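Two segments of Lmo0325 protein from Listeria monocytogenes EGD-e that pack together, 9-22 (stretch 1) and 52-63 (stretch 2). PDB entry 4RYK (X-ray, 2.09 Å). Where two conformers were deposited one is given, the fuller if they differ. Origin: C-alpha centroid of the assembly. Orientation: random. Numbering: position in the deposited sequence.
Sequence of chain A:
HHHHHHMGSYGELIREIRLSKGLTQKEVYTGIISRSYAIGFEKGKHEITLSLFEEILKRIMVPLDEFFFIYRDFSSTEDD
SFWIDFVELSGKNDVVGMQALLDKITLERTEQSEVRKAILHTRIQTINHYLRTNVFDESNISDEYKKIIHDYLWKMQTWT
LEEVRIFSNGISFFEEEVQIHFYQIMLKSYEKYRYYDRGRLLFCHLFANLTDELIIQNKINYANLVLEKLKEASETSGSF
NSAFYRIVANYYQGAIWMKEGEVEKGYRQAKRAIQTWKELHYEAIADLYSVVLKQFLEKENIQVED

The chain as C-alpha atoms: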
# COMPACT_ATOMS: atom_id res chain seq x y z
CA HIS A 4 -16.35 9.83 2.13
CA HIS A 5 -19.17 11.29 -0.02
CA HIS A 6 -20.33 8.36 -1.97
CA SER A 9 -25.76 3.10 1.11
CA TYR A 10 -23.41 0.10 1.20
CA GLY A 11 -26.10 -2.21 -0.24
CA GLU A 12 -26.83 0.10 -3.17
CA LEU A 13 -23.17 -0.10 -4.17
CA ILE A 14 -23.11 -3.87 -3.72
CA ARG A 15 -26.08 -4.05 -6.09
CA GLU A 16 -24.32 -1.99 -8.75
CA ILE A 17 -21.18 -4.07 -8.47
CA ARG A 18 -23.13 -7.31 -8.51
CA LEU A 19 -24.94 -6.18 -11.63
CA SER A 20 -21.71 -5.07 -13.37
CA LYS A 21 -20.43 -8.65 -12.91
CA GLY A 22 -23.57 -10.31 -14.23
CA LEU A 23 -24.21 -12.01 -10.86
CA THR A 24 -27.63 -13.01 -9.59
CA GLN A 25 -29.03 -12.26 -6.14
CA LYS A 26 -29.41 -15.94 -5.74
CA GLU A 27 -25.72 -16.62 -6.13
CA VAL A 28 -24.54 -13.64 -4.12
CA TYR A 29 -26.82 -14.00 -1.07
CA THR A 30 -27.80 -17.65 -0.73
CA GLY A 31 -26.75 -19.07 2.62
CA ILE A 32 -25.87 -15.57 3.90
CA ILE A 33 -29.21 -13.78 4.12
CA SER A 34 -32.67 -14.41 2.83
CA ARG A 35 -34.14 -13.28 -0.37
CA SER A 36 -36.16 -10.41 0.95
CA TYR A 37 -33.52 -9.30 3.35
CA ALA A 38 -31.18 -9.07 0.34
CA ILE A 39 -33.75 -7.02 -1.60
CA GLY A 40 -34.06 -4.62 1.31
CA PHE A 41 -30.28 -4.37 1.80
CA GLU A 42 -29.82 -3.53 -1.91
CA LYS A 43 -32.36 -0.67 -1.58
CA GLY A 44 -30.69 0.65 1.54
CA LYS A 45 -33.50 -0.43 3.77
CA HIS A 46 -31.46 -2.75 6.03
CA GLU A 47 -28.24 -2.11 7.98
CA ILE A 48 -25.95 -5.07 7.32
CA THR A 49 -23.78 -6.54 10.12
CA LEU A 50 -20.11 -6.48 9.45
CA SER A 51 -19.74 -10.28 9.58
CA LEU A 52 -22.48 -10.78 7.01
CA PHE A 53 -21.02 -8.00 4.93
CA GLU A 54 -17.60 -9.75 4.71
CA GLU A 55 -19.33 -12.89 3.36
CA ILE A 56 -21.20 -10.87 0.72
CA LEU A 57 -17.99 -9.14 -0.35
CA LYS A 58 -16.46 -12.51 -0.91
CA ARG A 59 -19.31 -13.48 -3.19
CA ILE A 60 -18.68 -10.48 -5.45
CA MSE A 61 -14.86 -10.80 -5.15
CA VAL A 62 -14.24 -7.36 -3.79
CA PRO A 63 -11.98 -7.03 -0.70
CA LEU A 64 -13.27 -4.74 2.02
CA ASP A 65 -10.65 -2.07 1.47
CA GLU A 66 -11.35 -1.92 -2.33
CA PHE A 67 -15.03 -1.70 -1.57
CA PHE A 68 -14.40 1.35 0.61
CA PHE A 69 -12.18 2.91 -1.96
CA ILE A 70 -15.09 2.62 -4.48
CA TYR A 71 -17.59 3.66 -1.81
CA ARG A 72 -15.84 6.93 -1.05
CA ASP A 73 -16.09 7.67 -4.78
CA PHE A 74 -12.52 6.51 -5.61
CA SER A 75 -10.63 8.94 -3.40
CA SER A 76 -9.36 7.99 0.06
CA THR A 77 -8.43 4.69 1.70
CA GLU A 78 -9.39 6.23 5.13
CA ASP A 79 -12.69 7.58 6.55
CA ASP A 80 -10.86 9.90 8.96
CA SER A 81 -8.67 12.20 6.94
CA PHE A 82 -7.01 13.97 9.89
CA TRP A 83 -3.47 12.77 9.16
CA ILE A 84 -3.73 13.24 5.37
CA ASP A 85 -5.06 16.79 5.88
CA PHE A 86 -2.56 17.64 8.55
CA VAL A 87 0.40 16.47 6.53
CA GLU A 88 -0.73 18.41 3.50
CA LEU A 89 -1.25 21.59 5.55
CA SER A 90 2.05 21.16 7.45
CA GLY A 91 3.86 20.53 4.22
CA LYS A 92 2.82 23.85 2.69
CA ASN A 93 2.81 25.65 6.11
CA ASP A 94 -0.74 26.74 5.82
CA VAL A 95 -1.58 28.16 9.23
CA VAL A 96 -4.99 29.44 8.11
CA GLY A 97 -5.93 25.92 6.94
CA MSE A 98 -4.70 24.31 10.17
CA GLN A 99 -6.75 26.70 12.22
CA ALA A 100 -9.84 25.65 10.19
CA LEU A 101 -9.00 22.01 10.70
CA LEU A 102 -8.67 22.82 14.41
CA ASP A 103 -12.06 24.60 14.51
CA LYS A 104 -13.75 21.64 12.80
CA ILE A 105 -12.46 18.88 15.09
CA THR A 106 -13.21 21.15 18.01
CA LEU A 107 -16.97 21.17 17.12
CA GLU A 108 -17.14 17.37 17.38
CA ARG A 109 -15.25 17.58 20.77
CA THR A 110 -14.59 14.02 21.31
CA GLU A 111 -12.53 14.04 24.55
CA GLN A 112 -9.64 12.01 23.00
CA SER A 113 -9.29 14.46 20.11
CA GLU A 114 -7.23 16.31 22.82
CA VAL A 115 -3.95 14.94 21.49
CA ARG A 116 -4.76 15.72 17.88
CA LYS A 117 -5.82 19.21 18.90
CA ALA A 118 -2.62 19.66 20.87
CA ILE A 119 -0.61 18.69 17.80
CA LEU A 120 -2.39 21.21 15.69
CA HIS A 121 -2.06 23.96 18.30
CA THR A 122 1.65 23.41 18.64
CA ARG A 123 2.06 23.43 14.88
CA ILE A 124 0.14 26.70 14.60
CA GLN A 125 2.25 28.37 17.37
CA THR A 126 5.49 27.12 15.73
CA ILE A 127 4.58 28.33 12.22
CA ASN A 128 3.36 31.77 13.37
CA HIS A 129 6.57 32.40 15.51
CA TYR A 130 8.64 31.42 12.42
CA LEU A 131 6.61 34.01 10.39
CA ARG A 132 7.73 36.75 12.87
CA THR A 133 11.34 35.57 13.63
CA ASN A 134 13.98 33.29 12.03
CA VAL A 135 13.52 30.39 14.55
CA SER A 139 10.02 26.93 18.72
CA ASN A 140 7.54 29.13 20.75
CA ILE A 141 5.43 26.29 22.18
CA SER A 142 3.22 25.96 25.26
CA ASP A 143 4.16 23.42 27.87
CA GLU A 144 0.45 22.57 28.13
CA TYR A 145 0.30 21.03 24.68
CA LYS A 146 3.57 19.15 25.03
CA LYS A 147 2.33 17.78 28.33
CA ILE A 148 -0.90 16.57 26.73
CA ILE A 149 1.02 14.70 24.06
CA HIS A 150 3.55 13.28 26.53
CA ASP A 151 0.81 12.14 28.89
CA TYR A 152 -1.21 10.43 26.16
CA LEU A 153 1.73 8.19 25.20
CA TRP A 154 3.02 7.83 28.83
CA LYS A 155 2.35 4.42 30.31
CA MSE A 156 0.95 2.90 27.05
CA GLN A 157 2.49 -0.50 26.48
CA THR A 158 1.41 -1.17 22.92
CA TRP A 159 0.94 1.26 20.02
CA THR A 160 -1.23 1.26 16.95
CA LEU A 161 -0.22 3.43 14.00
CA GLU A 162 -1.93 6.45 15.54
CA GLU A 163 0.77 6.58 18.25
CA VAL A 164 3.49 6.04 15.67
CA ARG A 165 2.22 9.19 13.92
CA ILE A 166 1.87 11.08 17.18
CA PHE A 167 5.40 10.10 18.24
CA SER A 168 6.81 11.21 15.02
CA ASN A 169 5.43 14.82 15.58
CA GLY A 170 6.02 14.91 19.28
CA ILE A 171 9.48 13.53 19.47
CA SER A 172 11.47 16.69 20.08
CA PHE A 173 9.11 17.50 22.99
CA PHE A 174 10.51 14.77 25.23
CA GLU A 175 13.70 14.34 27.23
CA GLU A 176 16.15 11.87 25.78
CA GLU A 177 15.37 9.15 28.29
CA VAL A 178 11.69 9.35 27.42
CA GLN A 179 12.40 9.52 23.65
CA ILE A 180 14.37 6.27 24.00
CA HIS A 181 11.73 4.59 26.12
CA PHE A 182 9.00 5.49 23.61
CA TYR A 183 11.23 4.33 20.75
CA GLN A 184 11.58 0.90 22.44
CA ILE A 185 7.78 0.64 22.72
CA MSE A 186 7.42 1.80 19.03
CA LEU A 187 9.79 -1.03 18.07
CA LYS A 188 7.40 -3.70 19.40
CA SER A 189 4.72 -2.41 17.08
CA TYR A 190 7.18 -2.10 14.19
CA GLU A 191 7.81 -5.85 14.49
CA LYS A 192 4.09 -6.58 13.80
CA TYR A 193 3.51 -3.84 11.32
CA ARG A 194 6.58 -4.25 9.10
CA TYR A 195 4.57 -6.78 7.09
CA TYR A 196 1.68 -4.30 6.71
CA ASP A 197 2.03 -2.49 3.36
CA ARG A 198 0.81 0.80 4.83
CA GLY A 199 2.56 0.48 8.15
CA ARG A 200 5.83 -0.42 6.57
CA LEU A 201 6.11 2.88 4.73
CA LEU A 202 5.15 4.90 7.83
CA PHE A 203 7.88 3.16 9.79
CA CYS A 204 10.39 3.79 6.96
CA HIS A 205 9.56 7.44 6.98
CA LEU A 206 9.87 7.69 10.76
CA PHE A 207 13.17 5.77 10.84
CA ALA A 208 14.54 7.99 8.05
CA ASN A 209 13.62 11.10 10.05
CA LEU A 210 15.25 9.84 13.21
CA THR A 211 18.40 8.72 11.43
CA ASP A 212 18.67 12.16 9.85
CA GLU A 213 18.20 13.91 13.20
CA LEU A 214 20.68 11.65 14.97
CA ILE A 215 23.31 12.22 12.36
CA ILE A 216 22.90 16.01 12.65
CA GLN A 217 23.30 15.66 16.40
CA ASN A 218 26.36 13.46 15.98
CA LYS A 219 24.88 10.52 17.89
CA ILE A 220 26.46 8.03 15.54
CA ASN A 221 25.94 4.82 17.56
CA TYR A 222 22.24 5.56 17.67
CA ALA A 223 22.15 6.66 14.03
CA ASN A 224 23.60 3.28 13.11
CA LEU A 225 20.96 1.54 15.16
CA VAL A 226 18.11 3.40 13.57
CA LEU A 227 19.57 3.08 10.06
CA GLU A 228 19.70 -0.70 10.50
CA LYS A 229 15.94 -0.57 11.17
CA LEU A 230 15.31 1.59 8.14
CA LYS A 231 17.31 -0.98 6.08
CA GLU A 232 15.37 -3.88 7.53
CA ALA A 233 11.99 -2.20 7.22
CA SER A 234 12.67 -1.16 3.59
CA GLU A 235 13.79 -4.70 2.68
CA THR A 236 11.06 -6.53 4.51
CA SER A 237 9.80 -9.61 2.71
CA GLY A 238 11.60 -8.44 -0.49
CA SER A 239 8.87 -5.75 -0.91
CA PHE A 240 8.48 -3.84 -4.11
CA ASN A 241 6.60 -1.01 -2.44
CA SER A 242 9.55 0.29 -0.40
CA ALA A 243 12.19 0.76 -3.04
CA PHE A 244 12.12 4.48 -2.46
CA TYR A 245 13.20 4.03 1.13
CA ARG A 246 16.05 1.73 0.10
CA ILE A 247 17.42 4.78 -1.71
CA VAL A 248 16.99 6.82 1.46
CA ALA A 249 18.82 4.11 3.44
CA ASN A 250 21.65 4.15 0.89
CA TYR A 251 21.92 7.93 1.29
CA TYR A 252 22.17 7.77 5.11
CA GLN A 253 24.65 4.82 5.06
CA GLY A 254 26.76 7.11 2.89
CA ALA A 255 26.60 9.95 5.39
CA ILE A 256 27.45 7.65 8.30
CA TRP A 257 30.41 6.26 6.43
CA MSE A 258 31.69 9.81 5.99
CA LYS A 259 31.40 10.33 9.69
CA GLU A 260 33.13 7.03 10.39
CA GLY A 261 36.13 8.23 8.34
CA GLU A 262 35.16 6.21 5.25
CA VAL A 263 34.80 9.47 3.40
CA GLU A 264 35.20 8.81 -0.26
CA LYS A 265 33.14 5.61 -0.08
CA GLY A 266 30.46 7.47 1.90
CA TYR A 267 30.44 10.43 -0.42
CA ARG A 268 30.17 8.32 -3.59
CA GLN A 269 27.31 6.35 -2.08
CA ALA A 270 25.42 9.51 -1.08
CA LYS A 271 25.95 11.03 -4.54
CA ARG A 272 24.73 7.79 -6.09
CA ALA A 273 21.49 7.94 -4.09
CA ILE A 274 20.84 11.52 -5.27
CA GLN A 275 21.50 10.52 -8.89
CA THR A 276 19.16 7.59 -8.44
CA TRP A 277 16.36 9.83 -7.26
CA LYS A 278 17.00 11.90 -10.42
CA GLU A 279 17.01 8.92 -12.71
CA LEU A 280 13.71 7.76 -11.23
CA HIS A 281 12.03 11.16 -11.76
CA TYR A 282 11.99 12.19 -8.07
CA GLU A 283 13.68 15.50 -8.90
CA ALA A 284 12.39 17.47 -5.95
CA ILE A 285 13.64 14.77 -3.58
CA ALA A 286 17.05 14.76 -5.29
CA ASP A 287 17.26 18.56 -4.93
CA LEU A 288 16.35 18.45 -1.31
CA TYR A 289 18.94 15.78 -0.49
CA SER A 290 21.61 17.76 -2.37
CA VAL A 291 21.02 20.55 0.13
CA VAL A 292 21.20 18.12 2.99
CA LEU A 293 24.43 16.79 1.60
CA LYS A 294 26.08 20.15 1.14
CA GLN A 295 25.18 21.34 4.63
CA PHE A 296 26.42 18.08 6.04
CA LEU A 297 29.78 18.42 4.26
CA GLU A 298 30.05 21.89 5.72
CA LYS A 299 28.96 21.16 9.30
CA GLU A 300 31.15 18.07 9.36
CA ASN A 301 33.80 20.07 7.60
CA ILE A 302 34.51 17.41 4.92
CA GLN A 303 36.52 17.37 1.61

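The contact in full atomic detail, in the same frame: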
# COMPACT_ATOMS: atom_id res chain seq x y z
N SER A 9 -25.90 4.24 0.16
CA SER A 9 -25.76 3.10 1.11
C SER A 9 -24.87 1.99 0.61
O SER A 9 -24.74 1.78 -0.62
CB SER A 9 -27.12 2.46 1.44
OG SER A 9 -27.59 1.55 0.41
N TYR A 10 -24.30 1.22 1.54
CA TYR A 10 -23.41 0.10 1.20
C TYR A 10 -24.13 -0.87 0.23
O TYR A 10 -23.58 -1.32 -0.76
CB TYR A 10 -22.95 -0.69 2.42
CG TYR A 10 -22.35 0.13 3.57
CD1 TYR A 10 -21.26 0.99 3.39
CD2 TYR A 10 -22.87 -0.00 4.87
CE1 TYR A 10 -20.73 1.72 4.46
CE2 TYR A 10 -22.38 0.74 5.92
CZ TYR A 10 -21.30 1.58 5.73
OH TYR A 10 -20.84 2.26 6.84
N GLY A 11 -25.38 -1.19 0.53
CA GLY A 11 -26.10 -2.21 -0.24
C GLY A 11 -26.38 -1.74 -1.66
O GLY A 11 -26.40 -2.54 -2.59
N GLU A 12 -26.57 -0.44 -1.83
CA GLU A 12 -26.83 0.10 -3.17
C GLU A 12 -25.59 -0.06 -4.02
O GLU A 12 -25.70 -0.41 -5.19
CB GLU A 12 -27.32 1.55 -3.10
CG GLU A 12 -28.78 1.61 -2.70
CD GLU A 12 -29.19 2.95 -2.15
OE1 GLU A 12 -29.80 3.75 -2.87
OE2 GLU A 12 -28.92 3.22 -0.97
N LEU A 13 -24.41 0.11 -3.42
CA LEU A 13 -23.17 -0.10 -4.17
C LEU A 13 -22.94 -1.60 -4.48
O LEU A 13 -22.51 -1.96 -5.58
CB LEU A 13 -21.98 0.50 -3.44
CG LEU A 13 -20.63 0.22 -4.10
CD1 LEU A 13 -20.62 0.69 -5.54
CD2 LEU A 13 -19.55 0.97 -3.33
N ILE A 14 -23.24 -2.45 -3.51
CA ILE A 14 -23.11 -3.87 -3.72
C ILE A 14 -23.97 -4.26 -4.93
O ILE A 14 -23.53 -5.00 -5.76
CB ILE A 14 -23.53 -4.70 -2.50
CG1 ILE A 14 -22.56 -4.53 -1.31
CG2 ILE A 14 -23.59 -6.18 -2.87
CD1 ILE A 14 -21.18 -5.14 -1.52
N ARG A 15 -25.18 -3.75 -4.98
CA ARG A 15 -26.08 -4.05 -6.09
C ARG A 15 -25.46 -3.69 -7.43
O ARG A 15 -25.46 -4.50 -8.36
CB ARG A 15 -27.40 -3.32 -5.89
CG ARG A 15 -28.21 -3.16 -7.17
CD ARG A 15 -29.27 -2.10 -6.97
NE ARG A 15 -30.13 -2.02 -8.13
CZ ARG A 15 -29.76 -1.46 -9.26
NH1 ARG A 15 -28.54 -0.93 -9.38
NH2 ARG A 15 -30.59 -1.47 -10.24
N GLU A 16 -24.91 -2.49 -7.51
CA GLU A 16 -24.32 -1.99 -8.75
C GLU A 16 -23.13 -2.85 -9.14
O GLU A 16 -22.96 -3.23 -10.31
CB GLU A 16 -23.94 -0.54 -8.54
CG GLU A 16 -22.94 -0.01 -9.53
CD GLU A 16 -22.61 1.46 -9.27
OE1 GLU A 16 -21.44 1.87 -9.53
OE2 GLU A 16 -23.52 2.20 -8.82
N ILE A 17 -22.31 -3.22 -8.16
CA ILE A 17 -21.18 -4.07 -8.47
C ILE A 17 -21.61 -5.47 -8.92
O ILE A 17 -21.11 -6.01 -9.92
CB ILE A 17 -20.19 -4.20 -7.30
CG1 ILE A 17 -19.50 -2.85 -7.03
CG2 ILE A 17 -19.14 -5.23 -7.63
CD1 ILE A 17 -18.88 -2.77 -5.64
N ARG A 18 -22.53 -6.04 -8.16
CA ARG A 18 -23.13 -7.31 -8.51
C ARG A 18 -23.65 -7.31 -9.94
O ARG A 18 -23.33 -8.22 -10.73
CB ARG A 18 -24.25 -7.67 -7.53
CG ARG A 18 -25.00 -8.90 -7.92
CD ARG A 18 -26.11 -9.25 -6.96
NE ARG A 18 -27.25 -8.35 -7.01
CZ ARG A 18 -28.15 -8.29 -7.97
NH1 ARG A 18 -28.05 -9.04 -9.07
NH2 ARG A 18 -29.17 -7.44 -7.86
N LEU A 19 -24.42 -6.28 -10.29
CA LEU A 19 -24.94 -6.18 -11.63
C LEU A 19 -23.84 -6.03 -12.67
O LEU A 19 -23.94 -6.65 -13.75
CB LEU A 19 -25.96 -5.04 -11.77
CG LEU A 19 -27.25 -5.36 -11.01
CD1 LEU A 19 -28.09 -4.10 -10.84
CD2 LEU A 19 -28.06 -6.42 -11.77
N SER A 20 -22.77 -5.30 -12.37
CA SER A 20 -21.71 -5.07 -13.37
C SER A 20 -21.04 -6.42 -13.68
O SER A 20 -20.49 -6.63 -14.75
CB SER A 20 -20.66 -4.05 -12.86
OG SER A 20 -19.92 -4.63 -11.77
N LYS A 21 -21.09 -7.35 -12.73
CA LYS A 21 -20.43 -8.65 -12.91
C LYS A 21 -21.34 -9.73 -13.48
O LYS A 21 -20.89 -10.86 -13.73
CB LYS A 21 -19.83 -9.12 -11.57
CG LYS A 21 -18.69 -8.21 -11.10
CD LYS A 21 -17.97 -8.83 -9.93
CE LYS A 21 -16.97 -7.91 -9.26
NZ LYS A 21 -16.07 -7.22 -10.22
N GLY A 22 -22.60 -9.38 -13.72
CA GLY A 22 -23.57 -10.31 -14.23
C GLY A 22 -23.96 -11.37 -13.21
O GLY A 22 -24.33 -12.46 -13.61
N LEU A 52 -21.74 -10.36 8.19
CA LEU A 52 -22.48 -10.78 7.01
C LEU A 52 -21.94 -10.07 5.80
O LEU A 52 -21.87 -10.64 4.71
CB LEU A 52 -23.95 -10.46 7.16
CG LEU A 52 -24.59 -11.36 8.22
CD1 LEU A 52 -25.99 -10.87 8.51
CD2 LEU A 52 -24.63 -12.81 7.75
N PHE A 53 -21.56 -8.81 6.01
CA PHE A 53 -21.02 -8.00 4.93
C PHE A 53 -19.74 -8.60 4.34
O PHE A 53 -19.63 -8.66 3.13
CB PHE A 53 -20.79 -6.57 5.37
CG PHE A 53 -20.46 -5.63 4.25
CD1 PHE A 53 -21.43 -5.27 3.31
CD2 PHE A 53 -19.21 -5.04 4.16
CE1 PHE A 53 -21.14 -4.38 2.28
CE2 PHE A 53 -18.92 -4.18 3.13
CZ PHE A 53 -19.88 -3.84 2.19
N GLU A 54 -18.83 -9.10 5.18
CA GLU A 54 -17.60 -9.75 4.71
C GLU A 54 -17.93 -10.95 3.82
O GLU A 54 -17.25 -11.21 2.83
CB GLU A 54 -16.72 -10.24 5.86
CG GLU A 54 -16.16 -9.19 6.80
CD GLU A 54 -14.95 -9.73 7.59
OE1 GLU A 54 -15.06 -10.06 8.82
OE2 GLU A 54 -13.87 -9.89 6.99
N GLU A 55 -18.97 -11.71 4.17
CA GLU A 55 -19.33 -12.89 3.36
C GLU A 55 -19.86 -12.46 2.01
O GLU A 55 -19.57 -13.08 0.98
CB GLU A 55 -20.34 -13.76 4.08
CG GLU A 55 -19.80 -14.35 5.38
CD GLU A 55 -20.87 -15.02 6.21
OE1 GLU A 55 -21.80 -15.63 5.65
OE2 GLU A 55 -20.78 -14.94 7.45
N ILE A 56 -20.64 -11.38 1.99
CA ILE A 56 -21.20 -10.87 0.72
C ILE A 56 -20.08 -10.37 -0.17
O ILE A 56 -20.03 -10.65 -1.37
CB ILE A 56 -22.22 -9.75 1.00
CG1 ILE A 56 -23.48 -10.39 1.61
CG2 ILE A 56 -22.55 -9.02 -0.28
CD1 ILE A 56 -24.36 -9.41 2.39
N LEU A 57 -19.14 -9.64 0.42
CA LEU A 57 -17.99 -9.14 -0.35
C LEU A 57 -17.24 -10.25 -1.02
O LEU A 57 -16.72 -10.10 -2.14
CB LEU A 57 -17.05 -8.37 0.55
CG LEU A 57 -17.47 -6.95 0.90
CD1 LEU A 57 -16.40 -6.37 1.82
CD2 LEU A 57 -17.69 -6.07 -0.31
N LYS A 58 -17.14 -11.38 -0.33
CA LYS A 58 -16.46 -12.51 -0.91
C LYS A 58 -17.22 -13.04 -2.11
O LYS A 58 -16.63 -13.46 -3.10
CB LYS A 58 -16.28 -13.64 0.13
CG LYS A 58 -14.87 -14.17 0.17
CD LYS A 58 -14.78 -15.61 0.72
CE LYS A 58 -15.05 -15.65 2.22
NZ LYS A 58 -14.16 -14.68 2.92
N ARG A 59 -18.52 -12.99 -2.06
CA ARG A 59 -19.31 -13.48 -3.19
C ARG A 59 -19.22 -12.60 -4.44
O ARG A 59 -19.53 -13.06 -5.56
CB ARG A 59 -20.77 -13.60 -2.75
CG ARG A 59 -21.03 -14.67 -1.72
CD ARG A 59 -21.11 -16.03 -2.38
NE ARG A 59 -21.37 -17.03 -1.38
CZ ARG A 59 -22.56 -17.36 -0.94
NH1 ARG A 59 -23.66 -16.79 -1.41
NH2 ARG A 59 -22.66 -18.28 -0.01
N ILE A 60 -18.84 -11.34 -4.29
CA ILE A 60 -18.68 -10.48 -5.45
C ILE A 60 -17.20 -10.24 -5.71
O ILE A 60 -16.88 -9.52 -6.65
CB ILE A 60 -19.46 -9.15 -5.35
CG1 ILE A 60 -19.07 -8.34 -4.11
CG2 ILE A 60 -20.96 -9.39 -5.27
CD1 ILE A 60 -19.36 -6.87 -4.23
N MSE A 61 -16.31 -10.90 -4.94
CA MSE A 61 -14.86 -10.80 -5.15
C MSE A 61 -14.32 -9.39 -5.06
O MSE A 61 -13.53 -8.93 -5.90
CB MSE A 61 -14.53 -11.38 -6.51
CG MSE A 61 -14.38 -12.87 -6.37
SE MSE A 61 -16.01 -13.55 -7.16
CE MSE A 61 -15.30 -13.36 -9.02
N VAL A 62 -14.76 -8.67 -4.04
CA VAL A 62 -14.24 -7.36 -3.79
C VAL A 62 -13.76 -7.30 -2.34
O VAL A 62 -14.57 -7.41 -1.47
CB VAL A 62 -15.32 -6.29 -4.01
CG1 VAL A 62 -14.79 -4.94 -3.62
CG2 VAL A 62 -15.75 -6.25 -5.48
N PRO A 63 -12.45 -7.17 -2.10
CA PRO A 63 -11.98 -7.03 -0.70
C PRO A 63 -12.55 -5.78 -0.08
O PRO A 63 -12.79 -4.77 -0.75
CB PRO A 63 -10.45 -6.90 -0.84
CG PRO A 63 -10.12 -7.64 -2.13
CD PRO A 63 -11.33 -7.41 -3.05

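This is a small, apolar helix-to-helix contact in which Ile14 fits as a knob into a hole on the partner helix, with no hydrogen bond across it. The helix of stretch 1 and the helix that runs through most of stretch 2 point in nearly the same direction, at 20°, and their axes come within 10.8 Å. The contact buries 411 Å², both sides summed.

Ile14 points toward stretch 2 and sits among Phe53, Ile56, Leu57 and Ile60. Its CG1 lies 3.9 Å from CE1 of Phe53, and its CG2 lies 4.0 Å from CG2 of Ile56. Its CD1 reaches both CD2 of Leu57, at 3.8 Å, and CD1 of Ile60, at 3.7 Å. A branched aliphatic side chain suits this apolar hole: it has no polar group to satisfy, and its carbons lie near all four residues.

One turn earlier, CB of Tyr10 packs 4.1 Å from CE1 of Phe53. The two rings meet obliquely, with centroids 6.0 Å apart. The end of Tyr10 leads away, and its hydroxyl is hydrogen-bonded elsewhere in the structure.

Ile60 has the largest covered area, 92 Å². Its CD1 also meets CG2 of Ile17 at 3.8 Å, and its CG2 lies 4.3 Å from CB of Arg18. Arg18 thus offers carbon to the contact, while its charged end leads away. The helices are closer here: the CA atoms of Arg18 and Ile60 are 6.3 Å apart, against 9.2 Å for Tyr10 and Phe53.

Stretch 2 leaves the helix at Met61, a selenomethionine with positive phi in a Schellman motif. Val62 then points back toward stretch 1, and its CG2 lies 4.1 Å from CG2 of Ile17. Lys21 closes this end. Its CE approaches O of Ile60 at 3.1 Å, and its amine is hydrogen-bonded elsewhere in the structure.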